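Local coordinates for protein type IV pilus biogenesis factor PilY1 (Pseudomonas aeruginosa, PDB 3HX6) that primes type IV pilus assembly and, apparently by binding and releasing calcium, regulates the pilus retraction that drives twitching motility, while also mediating adhesion to host cells, at residues L461-T466 with N478-L483; R410-A415 with V517-T522; G457-L462 with T491-F496. The protein carries 3 engineered substitutions. All coordinates share one frame; numbering follows the deposited sequence.

Interaction 1 of 3, residues L461-T466 with N478-L483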
loop_
_atom_site.group_PDB
_atom_site.type_symbol
_atom_site.label_atom_id
_atom_site.label_comp_id
_atom_site.label_asym_id
_atom_site.label_seq_id
_atom_site.Cartn_x
_atom_site.Cartn_y
_atom_site.Cartn_z
ATOM N N LEU A 461 -8.334 -16.224 -5.275
ATOM C CA LEU A 461 -6.969 -16.697 -5.135
ATOM C C LEU A 461 -6.933 -17.825 -4.118
ATOM O O LEU A 461 -7.492 -17.706 -3.036
ATOM C CB LEU A 461 -6.090 -15.537 -4.674
ATOM C CG LEU A 461 -6.110 -14.340 -5.629
ATOM C CD1 LEU A 461 -5.658 -13.088 -4.899
ATOM C CD2 LEU A 461 -5.216 -14.634 -6.830
ATOM N N LEU A 462 -6.279 -18.924 -4.466
ATOM C CA LEU A 462 -6.206 -20.054 -3.559
ATOM C C LEU A 462 -4.889 -20.790 -3.702
ATOM O O LEU A 462 -4.197 -20.671 -4.711
ATOM C CB LEU A 462 -7.355 -21.031 -3.828
ATOM C CG LEU A 462 -7.397 -21.613 -5.245
ATOM C CD1 LEU A 462 -7.896 -23.041 -5.185
ATOM C CD2 LEU A 462 -8.293 -20.767 -6.140
ATOM N N GLN A 463 -4.546 -21.551 -2.674
ATOM C CA GLN A 463 -3.326 -22.327 -2.689
ATOM C C GLN A 463 -3.677 -23.745 -2.308
ATOM O O GLN A 463 -4.340 -23.986 -1.301
ATOM C CB GLN A 463 -2.312 -21.779 -1.688
ATOM C CG GLN A 463 -0.998 -22.539 -1.688
ATOM C CD GLN A 463 -0.132 -22.187 -0.498
ATOM O OE1 GLN A 463 -0.464 -22.507 0.648
ATOM N NE2 GLN A 463 0.978 -21.519 -0.756
ATOM N N THR A 464 -3.225 -24.684 -3.116
ATOM C CA THR A 464 -3.490 -26.080 -2.852
ATOM C C THR A 464 -2.208 -26.772 -2.397
ATOM O O THR A 464 -1.102 -26.259 -2.588
ATOM C CB THR A 464 -3.967 -26.772 -4.110
ATOM O OG1 THR A 464 -4.406 -28.091 -3.787
ATOM C CG2 THR A 464 -2.826 -26.859 -5.093
ATOM N N ILE A 465 -2.361 -27.946 -1.799
ATOM C CA ILE A 465 -1.208 -28.700 -1.357
ATOM C C ILE A 465 -1.306 -30.120 -1.897
ATOM O O ILE A 465 -2.380 -30.729 -1.919
ATOM C CB ILE A 465 -1.093 -28.714 0.193
ATOM C CG1 ILE A 465 0.226 -29.379 0.604
ATOM C CG2 ILE A 465 -2.283 -29.445 0.805
ATOM C CD1 ILE A 465 0.515 -29.316 2.082
ATOM N N THR A 466 -0.179 -30.630 -2.367
ATOM C CA THR A 466 -0.128 -31.976 -2.905
ATOM C C THR A 466 0.932 -32.752 -2.142
ATOM O O THR A 466 2.126 -32.540 -2.341
ATOM C CB THR A 466 0.239 -31.970 -4.402
ATOM O OG1 THR A 466 -0.733 -31.209 -5.126
ATOM C CG2 THR A 466 0.275 -33.397 -4.950
ATOM N N ASN A 478 3.225 -27.007 -3.489
ATOM C CA ASN A 478 2.157 -26.025 -3.457
ATOM C C ASN A 478 1.878 -25.340 -4.777
ATOM O O ASN A 478 2.791 -24.894 -5.472
ATOM C CB ASN A 478 2.470 -24.957 -2.411
ATOM C CG ASN A 478 2.400 -25.488 -0.994
ATOM O OD1 ASN A 478 3.181 -25.085 -0.139
ATOM N ND2 ASN A 478 1.450 -26.383 -0.734
ATOM N N TRP A 479 0.595 -25.254 -5.104
ATOM C CA TRP A 479 0.152 -24.590 -6.315
ATOM C C TRP A 479 -0.765 -23.434 -5.951
ATOM O O TRP A 479 -1.738 -23.610 -5.217
ATOM C CB TRP A 479 -0.593 -25.562 -7.231
ATOM C CG TRP A 479 0.312 -26.429 -8.025
ATOM C CD1 TRP A 479 0.862 -27.615 -7.642
ATOM C CD2 TRP A 479 0.812 -26.157 -9.339
ATOM N NE1 TRP A 479 1.675 -28.103 -8.638
ATOM C CE2 TRP A 479 1.661 -27.227 -9.692
ATOM C CE3 TRP A 479 0.625 -25.111 -10.252
ATOM C CZ2 TRP A 479 2.323 -27.284 -10.924
ATOM C CZ3 TRP A 479 1.281 -25.167 -11.476
ATOM C CH2 TRP A 479 2.121 -26.250 -11.800
ATOM N N THR A 480 -0.434 -22.253 -6.457
ATOM C CA THR A 480 -1.225 -21.054 -6.223
ATOM C C THR A 480 -2.065 -20.827 -7.470
ATOM O O THR A 480 -1.540 -20.845 -8.581
ATOM C CB THR A 480 -0.326 -19.818 -6.009
ATOM O OG1 THR A 480 0.495 -20.020 -4.855
ATOM C CG2 THR A 480 -1.174 -18.568 -5.810
ATOM N N TYR A 481 -3.364 -20.624 -7.290
ATOM C CA TYR A 481 -4.260 -20.403 -8.420
ATOM C C TYR A 481 -4.979 -19.068 -8.343
ATOM O O TYR A 481 -5.243 -18.550 -7.263
ATOM C CB TYR A 481 -5.332 -21.500 -8.500
ATOM C CG TYR A 481 -4.826 -22.914 -8.722
ATOM C CD1 TYR A 481 -4.573 -23.764 -7.645
ATOM C CD2 TYR A 481 -4.634 -23.410 -10.012
ATOM C CE1 TYR A 481 -4.147 -25.080 -7.844
ATOM C CE2 TYR A 481 -4.206 -24.724 -10.228
ATOM C CZ TYR A 481 -3.966 -25.552 -9.139
ATOM O OH TYR A 481 -3.547 -26.848 -9.346
ATOM N N GLY A 482 -5.300 -18.531 -9.511
ATOM C CA GLY A 482 -6.043 -17.289 -9.612
ATOM C C GLY A 482 -7.129 -17.648 -10.609
ATOM O O GLY A 482 -6.850 -17.786 -11.804
ATOM N N LEU A 483 -8.359 -17.830 -10.137
ATOM C CA LEU A 483 -9.446 -18.223 -11.029
ATOM C C LEU A 483 -10.594 -17.229 -11.076
ATOM O O LEU A 483 -10.719 -16.362 -10.213
ATOM C CB LEU A 483 -9.999 -19.599 -10.608
ATOM C CG LEU A 483 -9.008 -20.772 -10.603
ATOM C CD1 LEU A 483 -9.619 -21.977 -9.919
ATOM C CD2 LEU A 483 -8.604 -21.117 -12.029
HETATM O O HOH W 1 1.466 -21.601 -3.254
#
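Leu462 lays its branched end over the root of the Tyr481 side chain, with Leu462 CG 3.9 Å from Tyr481 CB, and its CD2 goes on to meet Leu483 CD1 at 4.2 Å. Its CG stands between the backbone N and the carbonyl carbon (chi1 59°), which brings it beside Tyr481 CB. Thr464 occupies the same face of this antiparallel hairpin. Its methyl is tucked in, CG2 lying 3.4 Å from Trp479 CB, and it also meets the edge of the tyrosine ring, 3.5 Å from Tyr481 CE1. A threonine suits the place because its other branch, OG1, turns to Met448 O, while the tyrosine hydroxyl is held by Glu447 and Arg413.

The opposite face is more polar. The amides of Gln463 and Asn478 stack with their planes only 14° apart, Gln463 CD standing 4.2 Å from Asn478 CG. A water bridges Gln463 NE2 and Thr480 OG1, though both legs are unusually short and its exact position is doubtful; Thr480 OG1 also bonds Gln524. At the far end Leu461 CD2 rests 3.9 Å from Gly482 CA, where the glycine leaves room for the leucine.

Between the faces, Tyr481 N gives Leu462 O a short, nearly straight bond of 2.7 Å. Thr464 O takes two donors from opposite faces of its plane: Trp479 N, and Asn478 ND2 at 3.2 Å along a more bent path. That bond and the stack on Gln463 together restrain the Asn478 amide. Its buried nitrogen thus has an acceptor in a carbonyl that serves a backbone and a side-chain donor at once.

Interaction 2 of 3, residues R410-A415 with V517-T522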
loop_
_atom_site.group_PDB
_atom_site.type_symbol
_atom_site.label_atom_id
_atom_site.label_comp_id
_atom_site.label_asym_id
_atom_site.label_seq_id
_atom_site.Cartn_x
_atom_site.Cartn_y
_atom_site.Cartn_z
ATOM N N ARG A 410 9.026 -20.819 -14.561
ATOM C CA ARG A 410 8.032 -21.320 -13.610
ATOM C C ARG A 410 7.292 -22.508 -14.207
ATOM O O ARG A 410 7.274 -22.688 -15.426
ATOM C CB ARG A 410 6.984 -20.248 -13.286
ATOM C CG ARG A 410 7.495 -18.975 -12.640
ATOM C CD ARG A 410 6.342 -18.023 -12.374
ATOM N NE ARG A 410 6.796 -16.713 -11.918
ATOM C CZ ARG A 410 7.210 -16.448 -10.684
ATOM N NH1 ARG A 410 7.222 -17.405 -9.763
ATOM N NH2 ARG A 410 7.628 -15.227 -10.375
ATOM N N THR A 411 6.692 -23.323 -13.348
ATOM C CA THR A 411 5.890 -24.439 -13.824
ATOM C C THR A 411 4.474 -23.911 -13.597
ATOM O O THR A 411 4.118 -23.506 -12.489
ATOM C CB THR A 411 6.123 -25.736 -13.012
ATOM O OG1 THR A 411 5.646 -25.563 -11.677
ATOM C CG2 THR A 411 7.601 -26.076 -12.974
ATOM N N ILE A 412 3.680 -23.894 -14.657
ATOM C CA ILE A 412 2.335 -23.364 -14.574
ATOM C C ILE A 412 1.273 -24.351 -15.008
ATOM O O ILE A 412 1.565 -25.432 -15.528
ATOM C CB ILE A 412 2.212 -22.087 -15.436
ATOM C CG1 ILE A 412 2.572 -22.383 -16.895
ATOM C CG2 ILE A 412 3.180 -21.024 -14.928
ATOM C CD1 ILE A 412 1.513 -23.110 -17.684
ATOM N N ARG A 413 0.028 -23.968 -14.777
ATOM C CA ARG A 413 -1.098 -24.779 -15.179
ATOM C C ARG A 413 -2.107 -23.861 -15.838
ATOM O O ARG A 413 -2.226 -22.689 -15.474
ATOM C CB ARG A 413 -1.716 -25.485 -13.974
ATOM C CG ARG A 413 -0.920 -26.691 -13.518
ATOM C CD ARG A 413 -1.546 -27.389 -12.317
ATOM N NE ARG A 413 -0.756 -28.552 -11.921
ATOM C CZ ARG A 413 -0.984 -29.272 -10.828
ATOM N NH1 ARG A 413 -1.980 -28.943 -10.016
ATOM N NH2 ARG A 413 -0.221 -30.321 -10.553
ATOM N N ILE A 414 -2.800 -24.387 -16.839
ATOM C CA ILE A 414 -3.818 -23.625 -17.544
ATOM C C ILE A 414 -5.148 -24.311 -17.307
ATOM O O ILE A 414 -5.251 -25.536 -17.382
ATOM C CB ILE A 414 -3.541 -23.558 -19.070
ATOM C CG1 ILE A 414 -2.316 -22.676 -19.333
ATOM C CG2 ILE A 414 -4.751 -22.999 -19.812
ATOM C CD1 ILE A 414 -1.087 -23.476 -19.675
ATOM N N ALA A 415 -6.161 -23.512 -17.004
ATOM C CA ALA A 415 -7.489 -24.034 -16.743
ATOM C C ALA A 415 -8.391 -23.746 -17.929
ATOM O O ALA A 415 -8.114 -22.851 -18.726
ATOM C CB ALA A 415 -8.063 -23.382 -15.485
ATOM N N VAL A 517 -3.161 -17.028 -23.477
ATOM C CA VAL A 517 -4.081 -17.204 -22.374
ATOM C C VAL A 517 -3.494 -16.803 -21.026
ATOM O O VAL A 517 -2.280 -16.817 -20.833
ATOM C CB VAL A 517 -4.524 -18.688 -22.344
ATOM C CG1 VAL A 517 -4.949 -19.092 -20.975
ATOM C CG2 VAL A 517 -5.648 -18.908 -23.344
ATOM N N ALA A 518 -4.370 -16.432 -20.098
ATOM C CA ALA A 518 -3.938 -16.069 -18.762
ATOM C C ALA A 518 -3.546 -17.366 -18.062
ATOM O O ALA A 518 -4.163 -18.408 -18.288
ATOM C CB ALA A 518 -5.074 -15.395 -18.009
ATOM N N VAL A 519 -2.511 -17.308 -17.235
ATOM C CA VAL A 519 -2.069 -18.485 -16.494
ATOM C C VAL A 519 -2.925 -18.537 -15.231
ATOM O O VAL A 519 -3.003 -17.556 -14.500
ATOM C CB VAL A 519 -0.578 -18.373 -16.102
ATOM C CG1 VAL A 519 -0.220 -19.444 -15.059
ATOM C CG2 VAL A 519 0.292 -18.533 -17.346
ATOM N N SER A 520 -3.564 -19.672 -14.974
ATOM C CA SER A 520 -4.416 -19.778 -13.798
ATOM C C SER A 520 -3.703 -20.325 -12.574
ATOM O O SER A 520 -4.088 -20.035 -11.445
ATOM C CB SER A 520 -5.635 -20.646 -14.111
ATOM O OG SER A 520 -6.441 -20.026 -15.092
ATOM N N GLY A 521 -2.661 -21.115 -12.797
ATOM C CA GLY A 521 -1.942 -21.684 -11.677
ATOM C C GLY A 521 -0.440 -21.721 -11.867
ATOM O O GLY A 521 0.054 -21.831 -12.989
ATOM N N THR A 522 0.282 -21.612 -10.758
ATOM C CA THR A 522 1.735 -21.659 -10.770
ATOM C C THR A 522 2.230 -22.295 -9.475
ATOM O O THR A 522 1.699 -22.032 -8.390
ATOM C CB THR A 522 2.358 -20.253 -10.926
ATOM O OG1 THR A 522 3.783 -20.371 -10.992
ATOM C CG2 THR A 522 1.987 -19.362 -9.759
HETATM O O HOH W 2 -5.181 -20.725 -17.210
#
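Arg410 passes obliquely by Thr522 OG1, touching it with CB and CD. Its CB lies 3.9 Å from Thr522 OG1; the chain then runs extended from CG to NE, bringing CD to 3.7 Å from the same oxygen. Beyond the threonine the polar end finds its partners elsewhere, NE on the carbonyl of Leu498 and NH2 in a salt bridge with Glu547. A long arginine fits here because its methylenes pass alongside the threonine hydroxyl while its charge reaches a carboxylate farther on. Thr522 OG1 itself bonds only weakly to Thr411 O.

Farther along, Ile412 and Val519 cross at about a right angle, with Ile412 CB 3.6 Å from Val519 CG1. Arg413 sends its guanidinium away from the contact, to a salt bridge with Glu447 and a hydrogen bond with Gln400, yet its backbone is central. Arg413 N donates to Gly521 O at 2.8 Å from above the carbonyl plane, and Arg413 O receives Gly521 N at 3.1 Å plus a weaker bond from Ser520 N. Past this point the backbone pairing ends, although Ile414 CG2 still touches Val517 CG1 at 4.1 Å. A water fills in, donating to Ala518 O, accepting from Ala415 N and bonding Ser520 OG, while Ala415 CB lies 3.7 Å from that hydroxyl.

Two residues, Ser520 and Gly521, thus stand opposite the single Arg413: a classic beta bulge, here at the start of strand 521-524 where it pairs antiparallel with strand 408-415.

Interaction 3 of 3, residues G457-L462 with T491-F496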
loop_
_atom_site.group_PDB
_atom_site.type_symbol
_atom_site.label_atom_id
_atom_site.label_comp_id
_atom_site.label_asym_id
_atom_site.label_seq_id
_atom_site.Cartn_x
_atom_site.Cartn_y
_atom_site.Cartn_z
ATOM N N GLY A 457 -11.955 -8.419 -6.158
ATOM C CA GLY A 457 -12.338 -7.980 -7.488
ATOM C C GLY A 457 -12.993 -9.116 -8.255
ATOM O O GLY A 457 -13.954 -9.723 -7.783
ATOM N N GLN A 458 -12.459 -9.425 -9.431
ATOM C CA GLN A 458 -13.012 -10.491 -10.261
ATOM C C GLN A 458 -12.146 -11.750 -10.243
ATOM O O GLN A 458 -12.042 -12.450 -11.249
ATOM C CB GLN A 458 -13.175 -9.998 -11.704
ATOM C CG GLN A 458 -14.025 -8.737 -11.844
ATOM C CD GLN A 458 -14.023 -8.182 -13.264
ATOM O OE1 GLN A 458 -14.460 -8.848 -14.208
ATOM N NE2 GLN A 458 -13.522 -6.957 -13.420
ATOM N N VAL A 459 -11.527 -12.044 -9.107
ATOM C CA VAL A 459 -10.694 -13.239 -9.016
ATOM C C VAL A 459 -10.749 -13.891 -7.642
ATOM O O VAL A 459 -10.994 -13.231 -6.633
ATOM C CB VAL A 459 -9.195 -12.932 -9.303
ATOM C CG1 VAL A 459 -9.053 -12.069 -10.532
ATOM C CG2 VAL A 459 -8.559 -12.261 -8.101
ATOM N N VAL A 460 -10.529 -15.198 -7.611
ATOM C CA VAL A 460 -10.473 -15.911 -6.349
ATOM C C VAL A 460 -9.075 -16.509 -6.336
ATOM O O VAL A 460 -8.662 -17.174 -7.284
ATOM C CB VAL A 460 -11.549 -17.012 -6.235
ATOM C CG1 VAL A 460 -11.388 -18.041 -7.342
ATOM C CG2 VAL A 460 -11.458 -17.663 -4.861
ATOM N N LEU A 461 -8.334 -16.224 -5.275
ATOM C CA LEU A 461 -6.969 -16.697 -5.135
ATOM C C LEU A 461 -6.933 -17.825 -4.118
ATOM O O LEU A 461 -7.492 -17.706 -3.036
ATOM C CB LEU A 461 -6.090 -15.537 -4.674
ATOM C CG LEU A 461 -6.110 -14.340 -5.629
ATOM C CD1 LEU A 461 -5.658 -13.088 -4.899
ATOM C CD2 LEU A 461 -5.216 -14.634 -6.830
ATOM N N LEU A 462 -6.279 -18.924 -4.466
ATOM C CA LEU A 462 -6.206 -20.054 -3.559
ATOM C C LEU A 462 -4.889 -20.790 -3.702
ATOM O O LEU A 462 -4.197 -20.671 -4.711
ATOM C CB LEU A 462 -7.355 -21.031 -3.828
ATOM C CG LEU A 462 -7.397 -21.613 -5.245
ATOM C CD1 LEU A 462 -7.896 -23.041 -5.185
ATOM C CD2 LEU A 462 -8.293 -20.767 -6.140
ATOM N N THR A 491 -9.476 -16.789 -16.077
ATOM C CA THR A 491 -9.936 -15.407 -16.180
ATOM C C THR A 491 -9.699 -14.945 -17.616
ATOM O O THR A 491 -8.901 -15.549 -18.337
ATOM C CB THR A 491 -9.133 -14.497 -15.240
ATOM O OG1 THR A 491 -7.740 -14.804 -15.382
ATOM C CG2 THR A 491 -9.548 -14.714 -13.776
ATOM N N SER A 492 -10.388 -13.884 -18.036
ATOM C CA SER A 492 -10.216 -13.368 -19.385
ATOM C C SER A 492 -9.108 -12.317 -19.386
ATOM O O SER A 492 -8.801 -11.712 -20.409
ATOM C CB SER A 492 -11.526 -12.757 -19.901
ATOM O OG SER A 492 -11.947 -11.678 -19.086
ATOM N N PHE A 493 -8.505 -12.111 -18.223
ATOM C CA PHE A 493 -7.422 -11.151 -18.078
ATOM C C PHE A 493 -6.314 -11.863 -17.316
ATOM O O PHE A 493 -6.576 -12.837 -16.607
ATOM C CB PHE A 493 -7.924 -9.928 -17.306
ATOM C CG PHE A 493 -8.571 -10.267 -15.992
ATOM C CD1 PHE A 493 -7.804 -10.419 -14.842
ATOM C CD2 PHE A 493 -9.946 -10.457 -15.911
ATOM C CE1 PHE A 493 -8.396 -10.752 -13.629
ATOM C CE2 PHE A 493 -10.550 -10.791 -14.706
ATOM C CZ PHE A 493 -9.778 -10.940 -13.563
ATOM N N THR A 494 -5.075 -11.407 -17.466
ATOM C CA THR A 494 -3.986 -12.059 -16.758
ATOM C C THR A 494 -4.042 -11.631 -15.295
ATOM O O THR A 494 -4.225 -10.453 -14.978
ATOM C CB THR A 494 -2.604 -11.756 -17.423
ATOM O OG1 THR A 494 -1.723 -11.118 -16.493
ATOM C CG2 THR A 494 -2.787 -10.901 -18.646
ATOM N N VAL A 495 -3.920 -12.609 -14.404
ATOM C CA VAL A 495 -4.010 -12.356 -12.973
ATOM C C VAL A 495 -2.677 -12.130 -12.282
ATOM O O VAL A 495 -2.526 -11.179 -11.516
ATOM C CB VAL A 495 -4.763 -13.528 -12.261
ATOM C CG1 VAL A 495 -4.178 -14.860 -12.697
ATOM C CG2 VAL A 495 -4.661 -13.391 -10.738
ATOM N N PHE A 496 -1.711 -12.994 -12.562
ATOM C CA PHE A 496 -0.410 -12.906 -11.918
ATOM C C PHE A 496 0.699 -12.264 -12.732
ATOM O O PHE A 496 0.791 -12.452 -13.943
ATOM C CB PHE A 496 0.077 -14.307 -11.526
ATOM C CG PHE A 496 -0.869 -15.063 -10.643
ATOM C CD1 PHE A 496 -1.035 -14.705 -9.313
ATOM C CD2 PHE A 496 -1.583 -16.148 -11.141
ATOM C CE1 PHE A 496 -1.897 -15.416 -8.486
ATOM C CE2 PHE A 496 -2.450 -16.869 -10.324
ATOM C CZ PHE A 496 -2.606 -16.499 -8.990
#
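Val459 pushes one methyl against the rim of the Phe493 ring. CG1 sits at the ring's edge, in its plane, 3.3 Å from Phe493 CZ, which is tight for two carbons. The valine places CG1 opposite its carbonyl carbon (chi1 -46°), and this aims the methyl at the loop. Gln458 adds to the same side: its carbonyl oxygen lies at the ring edge, near the plane, and its CB lies 4.0 Å from Phe493 CZ.

The loop shapes its own side of the joint. Thr491 covers one face of the Phe493 ring, its CB 3.9 Å above the centre, and its hydroxyl donates to Phe493 O at 2.6 Å, nearly in line with the carbonyl bond. Threonine does two jobs here, since the hydroxyl bonds across to a carbonyl two residues on within the loop while CG2 reaches to 4.2 Å from Val459 CG1.

A second bump is the CD2 methyl of Leu461. It enters the angle between Val495 and Phe496, lying 4.1 Å from Val495 CG2 and 3.8 Å from Phe496 CE1. The valine methyl in turn lies over the centre of the Phe496 ring, so ring and branched side chain form one composite wall. Phe496 also touches Thr480 on the adjoining strand.

No polar link joins the two segments directly, although the C-terminal tail ties in both, with backbone bonds between Asn552 and Val495 and between Pro553 and Gln458. The arrangement is that of an irregular loop lying over one face of a beta-sheet at the start of strand 459-466, its apolar side chains meeting the alternate residues Val459 and Leu461.

Overall arrangement
All three contacts lie in the C-terminal domain of PilY1, a beta-propeller fragment of the longer protein, and belong to its ten-strand mixed sheet and covering loop, with centres about 11 to 12 Å apart. Interactions 1 and 2 meet because strands 477-483 and 521-524 are neighbours: Gly482 N lies 2.7 Å from Ser520 O, a probable hydrogen bond, and Trp479 CZ3 packs 3.4 Å from Arg413 CG. Interactions 1 and 3 share Leu461 and Leu462, and Val460 N approaches Leu483 O at 2.9 Å. Interaction 3 also packs against interaction 2, with Val495 CG1 3.5 Å from Val519 O. The calcium site of Asp258, Asn260, Asp262, Val264 and Asp266 lies away from all three.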